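Local coordinates for uncharacterized protein (Bacteroides uniformis, PDB 4K61) that is of unknown function but belongs to the DUF2874 family and carries a putative beta-lactamase-inhibitor-like, PepSY-like region, at residues Ser25-Ser29 / Tyr30-Asp34; Glu64-Pro67 / Ala68-Asn71. All coordinates share one frame; numbering follows the deposited sequence.

How the interactions relate
Interaction 1 (Ser25-Asp34) comes first along the chain and interaction 2 (Glu64-Asn71) follows after it has closed. Their centres lie 29 Å apart and their nearest atoms about 16 Å apart, on opposite sides of the chain's centre, so neither touches the other. Interaction 1 is the hairpin of strands 23-27 and 30-37 at one border of the antiparallel sheet, in which neighbours in sequence are also neighbours in space. Interaction 2 starts helix 67-75, which lies in the connection between the central strands 52-58 and 82-90. One contact thus forms the sheet's first turn, and the other begins the helix inserted midway through the meander.

Interaction 1: Ser25-Ser29 / Tyr30-Asp34; sequences SHDES and YYVAD
Four backbone hydrogen bonds join Ser25-Asp27 to Tyr30-Val32. Ser25 and Val32 exchange two: Ser25 N to Val32 O at 2.9 Å, and Val32 N to Ser25 O at 2.8 Å. Asp27 and Tyr30 likewise form a hydrogen-bonded pair, and Tyr30 N reaches Asp27 O at 2.8 Å. Between them sits the non-hydrogen-bonded pair His26-Tyr31, flanked by CA-H...O contacts such as His26 CA to Tyr30 O at 3.4 Å. This register defines a two-residue beta hairpin closed by a type II' turn, with Glu28 and Ser29 at its corners; the positive phi of Glu28, 37°, fits the first corner. The hairpin forms the border of the antiparallel sheet, whose next strand bonds to Tyr31 through Phe46.

Among the aromatic contacts, His26 and Tyr31 run side by side on one face of the hairpin. The Tyr31 edge is directed at the His26 face in a T-shaped pair, centroids 5.3 Å apart and planes at 83°. His26 NE2 is also hydrogen-bonded to Trp3 O. At the turn, Ser29 CB lies over one face of the Tyr30 ring, 4.0 Å from its centroid, a CH-pi contact.

On the face shared by Ser25, Asp27, Tyr30 and Val32, apolar contact is made by Asp27 CB against Val32 CG2, 3.6 Å away. With CG anti to the backbone N (chi1 180°), the Asp27 carboxylate is turned away from this methyl, and OD2 accepts from Trp45 NE1 and Ala136 N.

Interaction 2: Glu64-Pro67 / Ala68-Asn71; sequences EVPP and AVYN
Val65 holds CG2 between its backbone N and carbonyl carbon (chi1 -51°), which directs that methyl at Val69 and Tyr70; Val69, with CG1 opposite its own N (chi1 174°), sends this branch back to meet it. The two methyls stand 4.1 Å apart, Val65 CG2 to Val69 CG1. They meet at the N-terminus of helix 67-75, where Pro66 is the N-cap residue and Pro67 begins the first turn. Proline suits that first position because its nitrogen carries no hydrogen and none of the usual intrahelical bonds is lost there.

Val65 CG2 also touches Tyr70 CB at 3.9 Å, the two side chains crossing at about a right angle, and the contact is confined to the base of Tyr70. Pro66 and Val69 instead lie side by side, with Pro66 CD 4.0 Å from Val69 CG2. Val69 therefore spreads its two branches over different partners, CG1 to Val65 and CG2 to the pyrrolidine ring. Beyond the segments, Val65 and Val69 both reach Val98 on strand 97-103, which seats the buried side of this helix start on the sheet, while Val65 packs on Trp59 as well.

The backbone supplies the polar part of the contact. Pro66 O accepts from Tyr70 N at 3.0 Å with an N-H...O angle of 166°, the regular i to i+4 helix bond, and takes a second, weak bond from Val69 N. Pro67 O continues the pattern one residue on: it receives Asn71 N at 2.8 Å.

Interaction 1: Ser25-Ser29 / Tyr30-Asp34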
ATOM      1  N   SER A  25     -12.886  -6.909   2.498  1.00 35.23           N
ATOM      2  CA  SER A  25     -12.484  -8.006   1.636  1.00 37.45           C
ATOM      3  C   SER A  25     -11.522  -8.920   2.393  1.00 36.83           C
ATOM      4  O   SER A  25     -11.187  -8.654   3.549  1.00 34.78           O
ATOM      5  CB  SER A  25     -11.844  -7.488   0.336  1.00 38.04           C
ATOM      6  OG  SER A  25     -10.654  -6.801   0.606  1.00 36.00           O
ATOM      7  N   HIS A  26     -11.187 -10.038   1.753  1.00 39.71           N
ATOM      8  CA  HIS A  26     -10.293 -11.048   2.310  1.00 41.17           C
ATOM      9  C   HIS A  26      -9.031 -11.082   1.444  1.00 44.18           C
ATOM     10  O   HIS A  26      -9.119 -10.945   0.225  1.00 48.26           O
ATOM     11  CB  HIS A  26     -10.988 -12.407   2.261  1.00 44.24           C
ATOM     12  CG  HIS A  26     -12.095 -12.571   3.256  1.00 46.18           C
ATOM     13  ND1 HIS A  26     -12.477 -13.816   3.699  1.00 49.28           N
ATOM     14  CD2 HIS A  26     -12.886 -11.679   3.910  1.00 45.81           C
ATOM     15  CE1 HIS A  26     -13.472 -13.692   4.559  1.00 51.39           C
ATOM     16  NE2 HIS A  26     -13.747 -12.408   4.698  1.00 48.62           N
ATOM     17  N   ASP A  27      -7.860 -11.205   2.065  1.00 43.24           N
ATOM     18  CA  ASP A  27      -6.580 -11.196   1.337  1.00 41.35           C
ATOM     19  C   ASP A  27      -5.718 -12.194   2.080  1.00 42.94           C
ATOM     20  O   ASP A  27      -5.254 -11.936   3.186  1.00 38.36           O
ATOM     21  CB  ASP A  27      -5.950  -9.801   1.349  1.00 36.90           C
ATOM     22  CG  ASP A  27      -4.610  -9.723   0.606  1.00 37.51           C
ATOM     23  OD1 ASP A  27      -4.123 -10.754   0.078  1.00 42.83           O
ATOM     24  OD2 ASP A  27      -4.047  -8.594   0.584  1.00 34.70           O
ATOM     25  N   GLU A  28      -5.554 -13.353   1.456  1.00 47.81           N
ATOM     26  CA  GLU A  28      -5.033 -14.554   2.088  1.00 51.76           C
ATOM     27  C   GLU A  28      -5.513 -14.718   3.558  1.00 50.14           C
ATOM     28  O   GLU A  28      -6.702 -15.007   3.804  1.00 48.76           O
ATOM     29  CB  GLU A  28      -3.516 -14.689   1.823  1.00 59.95           C
ATOM     30  CG  GLU A  28      -2.522 -13.739   2.483  1.00 65.74           C
ATOM     31  CD  GLU A  28      -1.110 -13.819   1.864  1.00 76.40           C
ATOM     32  OE1 GLU A  28      -0.938 -14.309   0.706  1.00 76.33           O
ATOM     33  OE2 GLU A  28      -0.148 -13.396   2.553  1.00 63.11           O
ATOM     34  N   SER A  29      -4.620 -14.500   4.518  1.00 48.75           N
ATOM     35  CA  SER A  29      -4.919 -14.689   5.942  1.00 46.73           C
ATOM     36  C   SER A  29      -5.626 -13.498   6.636  1.00 44.06           C
ATOM     37  O   SER A  29      -5.841 -13.537   7.844  1.00 44.72           O
ATOM     38  CB  SER A  29      -3.594 -14.906   6.676  1.00 47.32           C
ATOM     39  OG  SER A  29      -3.850 -15.165   8.046  1.00 57.10           O
ATOM     40  N   TYR A  30      -5.945 -12.431   5.900  1.00 39.92           N
ATOM     41  CA  TYR A  30      -6.307 -11.144   6.503  1.00 37.38           C
ATOM     42  C   TYR A  30      -7.645 -10.596   6.035  1.00 37.53           C
ATOM     43  O   TYR A  30      -8.142 -10.933   4.946  1.00 40.22           O
ATOM     44  CB  TYR A  30      -5.225 -10.122   6.138  1.00 35.97           C
ATOM     45  CG  TYR A  30      -3.864 -10.569   6.556  1.00 35.87           C
ATOM     46  CD1 TYR A  30      -3.448 -10.462   7.887  1.00 37.05           C
ATOM     47  CD2 TYR A  30      -2.994 -11.127   5.632  1.00 37.91           C
ATOM     48  CE1 TYR A  30      -2.210 -10.929   8.287  1.00 38.33           C
ATOM     49  CE2 TYR A  30      -1.741 -11.565   6.021  1.00 39.60           C
ATOM     50  CZ  TYR A  30      -1.362 -11.461   7.343  1.00 38.63           C
ATOM     51  OH  TYR A  30      -0.128 -11.919   7.694  1.00 40.04           O
ATOM     52  N   TYR A  31      -8.248  -9.780   6.896  1.00 36.21           N
ATOM     53  CA  TYR A  31      -9.399  -8.972   6.538  1.00 34.49           C
ATOM     54  C   TYR A  31      -8.863  -7.634   6.129  1.00 32.90           C
ATOM     55  O   TYR A  31      -8.010  -7.061   6.813  1.00 29.31           O
ATOM     56  CB  TYR A  31     -10.303  -8.783   7.744  1.00 35.24           C
ATOM     57  CG  TYR A  31     -10.801 -10.071   8.296  1.00 36.90           C
ATOM     58  CD1 TYR A  31     -11.923 -10.718   7.747  1.00 39.23           C
ATOM     59  CD2 TYR A  31     -10.146 -10.692   9.342  1.00 38.27           C
ATOM     60  CE1 TYR A  31     -12.352 -11.913   8.230  1.00 42.68           C
ATOM     61  CE2 TYR A  31     -10.575 -11.893   9.824  1.00 41.09           C
ATOM     62  CZ  TYR A  31     -11.683 -12.500   9.274  1.00 43.64           C
ATOM     63  OH  TYR A  31     -12.124 -13.690   9.760  1.00 46.73           O
ATOM     64  N   VAL A  32      -9.409  -7.091   5.045  1.00 33.70           N
ATOM     65  CA  VAL A  32      -8.959  -5.789   4.580  1.00 30.17           C
ATOM     66  C   VAL A  32     -10.132  -4.841   4.569  1.00 28.31           C
ATOM     67  O   VAL A  32     -11.171  -5.113   3.945  1.00 28.43           O
ATOM     68  CB  VAL A  32      -8.336  -5.876   3.169  1.00 31.27           C
ATOM     69  CG1 VAL A  32      -7.881  -4.484   2.710  1.00 28.63           C
ATOM     70  CG2 VAL A  32      -7.192  -6.889   3.156  1.00 34.22           C
ATOM     71  N   ALA A  33      -9.957  -3.723   5.293  1.00 26.75           N
ATOM     72  CA  ALA A  33     -10.883  -2.610   5.283  1.00 26.84           C
ATOM     73  C   ALA A  33     -10.414  -1.570   4.317  1.00 24.11           C
ATOM     74  O   ALA A  33      -9.256  -1.165   4.351  1.00 25.16           O
ATOM     75  CB  ALA A  33     -11.013  -1.991   6.666  1.00 25.55           C
ATOM     76  N   ASP A  34     -11.319  -1.154   3.432  1.00 25.85           N
ATOM     77  CA  ASP A  34     -11.049  -0.106   2.481  1.00 24.76           C
ATOM     78  C   ASP A  34     -12.030   1.019   2.740  1.00 23.55           C
ATOM     79  O   ASP A  34     -13.250   0.833   2.766  1.00 27.08           O
ATOM     80  CB  ASP A  34     -11.194  -0.579   1.036  1.00 27.52           C
ATOM     81  CG  ASP A  34     -10.880   0.510   0.077  1.00 28.26           C
ATOM     82  OD1 ASP A  34      -9.698   0.941   0.055  1.00 27.85           O
ATOM     83  OD2 ASP A  34     -11.792   0.985  -0.605  1.00 32.82           O
TER
HETATM   84  O   HOH W   1     -11.694  -4.134   0.827  1.00 29.37           O

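Interaction 2: Glu64-Pro67 / Ala68-Asn71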
ATOM      1  N   GLU A  64       3.242  13.524  -3.105  1.00 27.02           N
ATOM      2  CA  GLU A  64       3.101  13.200  -1.683  1.00 25.93           C
ATOM      3  C   GLU A  64       4.313  12.553  -1.041  1.00 23.60           C
ATOM      4  O   GLU A  64       4.350  12.438   0.187  1.00 23.78           O
ATOM      5  CB  GLU A  64       1.911  12.272  -1.486  1.00 23.94           C
ATOM      6  CG  GLU A  64       0.578  12.857  -1.925  1.00 25.17           C
ATOM      7  CD  GLU A  64       0.082  13.956  -1.002  1.00 30.16           C
ATOM      8  OE1 GLU A  64       0.593  14.102   0.122  1.00 34.86           O
ATOM      9  OE2 GLU A  64      -0.853  14.674  -1.380  1.00 34.10           O
ATOM     10  N   VAL A  65       5.315  12.193  -1.835  1.00 22.66           N
ATOM     11  CA  VAL A  65       6.446  11.447  -1.289  1.00 22.95           C
ATOM     12  C   VAL A  65       7.493  12.385  -0.704  1.00 25.33           C
ATOM     13  O   VAL A  65       7.544  13.561  -1.036  1.00 27.97           O
ATOM     14  CB  VAL A  65       7.069  10.478  -2.332  1.00 21.38           C
ATOM     15  CG1 VAL A  65       6.002   9.595  -2.974  1.00 21.55           C
ATOM     16  CG2 VAL A  65       7.892  11.197  -3.390  1.00 24.21           C
ATOM     17  N   PRO A  66       8.312  11.861   0.218  1.00 26.71           N
ATOM     18  CA  PRO A  66       9.437  12.655   0.653  1.00 27.96           C
ATOM     19  C   PRO A  66      10.343  13.061  -0.516  1.00 27.78           C
ATOM     20  O   PRO A  66      10.583  12.258  -1.411  1.00 27.13           O
ATOM     21  CB  PRO A  66      10.172  11.715   1.616  1.00 28.43           C
ATOM     22  CG  PRO A  66       9.112  10.780   2.133  1.00 26.03           C
ATOM     23  CD  PRO A  66       8.224  10.564   0.916  1.00 24.32           C
ATOM     24  N   PRO A  67      10.894  14.290  -0.489  1.00 30.44           N
ATOM     25  CA  PRO A  67      11.863  14.700  -1.500  1.00 32.34           C
ATOM     26  C   PRO A  67      12.974  13.673  -1.781  1.00 32.31           C
ATOM     27  O   PRO A  67      13.324  13.453  -2.942  1.00 32.44           O
ATOM     28  CB  PRO A  67      12.442  16.000  -0.910  1.00 35.81           C
ATOM     29  CG  PRO A  67      11.326  16.561  -0.109  1.00 35.99           C
ATOM     30  CD  PRO A  67      10.614  15.369   0.470  1.00 33.04           C
ATOM     31  N   ALA A  68      13.511  13.038  -0.734  1.00 33.67           N
ATOM     32  CA  ALA A  68      14.568  12.030  -0.896  1.00 31.31           C
ATOM     33  C   ALA A  68      14.101  10.888  -1.791  1.00 28.45           C
ATOM     34  O   ALA A  68      14.858  10.384  -2.608  1.00 29.69           O
ATOM     35  CB  ALA A  68      14.995  11.479   0.464  1.00 31.50           C
ATOM     36  N   VAL A  69      12.848  10.480  -1.625  1.00 27.16           N
ATOM     37  CA  VAL A  69      12.257   9.430  -2.441  1.00 25.56           C
ATOM     38  C   VAL A  69      12.063   9.892  -3.880  1.00 26.31           C
ATOM     39  O   VAL A  69      12.443   9.190  -4.806  1.00 25.33           O
ATOM     40  CB  VAL A  69      10.948   8.897  -1.820  1.00 23.17           C
ATOM     41  CG1 VAL A  69      10.276   7.906  -2.755  1.00 21.91           C
ATOM     42  CG2 VAL A  69      11.239   8.249  -0.466  1.00 22.77           C
ATOM     43  N   TYR A  70      11.532  11.093  -4.065  1.00 28.25           N
ATOM     44  CA  TYR A  70      11.372  11.666  -5.399  1.00 30.02           C
ATOM     45  C   TYR A  70      12.713  11.698  -6.130  1.00 29.68           C
ATOM     46  O   TYR A  70      12.839  11.206  -7.254  1.00 30.31           O
ATOM     47  CB  TYR A  70      10.773  13.067  -5.316  1.00 32.62           C
ATOM     48  CG  TYR A  70      10.388  13.634  -6.660  1.00 37.30           C
ATOM     49  CD1 TYR A  70      11.342  14.220  -7.492  1.00 41.92           C
ATOM     50  CD2 TYR A  70       9.067  13.574  -7.105  1.00 40.42           C
ATOM     51  CE1 TYR A  70      10.989  14.736  -8.738  1.00 46.82           C
ATOM     52  CE2 TYR A  70       8.699  14.090  -8.340  1.00 46.85           C
ATOM     53  CZ  TYR A  70       9.661  14.671  -9.152  1.00 50.38           C
ATOM     54  OH  TYR A  70       9.289  15.184 -10.374  1.00 60.24           O
ATOM     55  N   ASN A  71      13.719  12.245  -5.469  1.00 30.96           N
ATOM     56  CA  ASN A  71      15.044  12.319  -6.064  1.00 34.45           C
ATOM     57  C   ASN A  71      15.621  10.968  -6.389  1.00 32.71           C
ATOM     58  O   ASN A  71      16.220  10.805  -7.433  1.00 33.86           O
ATOM     59  CB  ASN A  71      16.001  13.104  -5.161  1.00 36.48           C
ATOM     60  CG  ASN A  71      15.602  14.547  -5.031  1.00 40.77           C
ATOM     61  OD1 ASN A  71      14.914  15.090  -5.893  1.00 40.84           O
ATOM     62  ND2 ASN A  71      16.009  15.173  -3.939  1.00 42.63           N
TER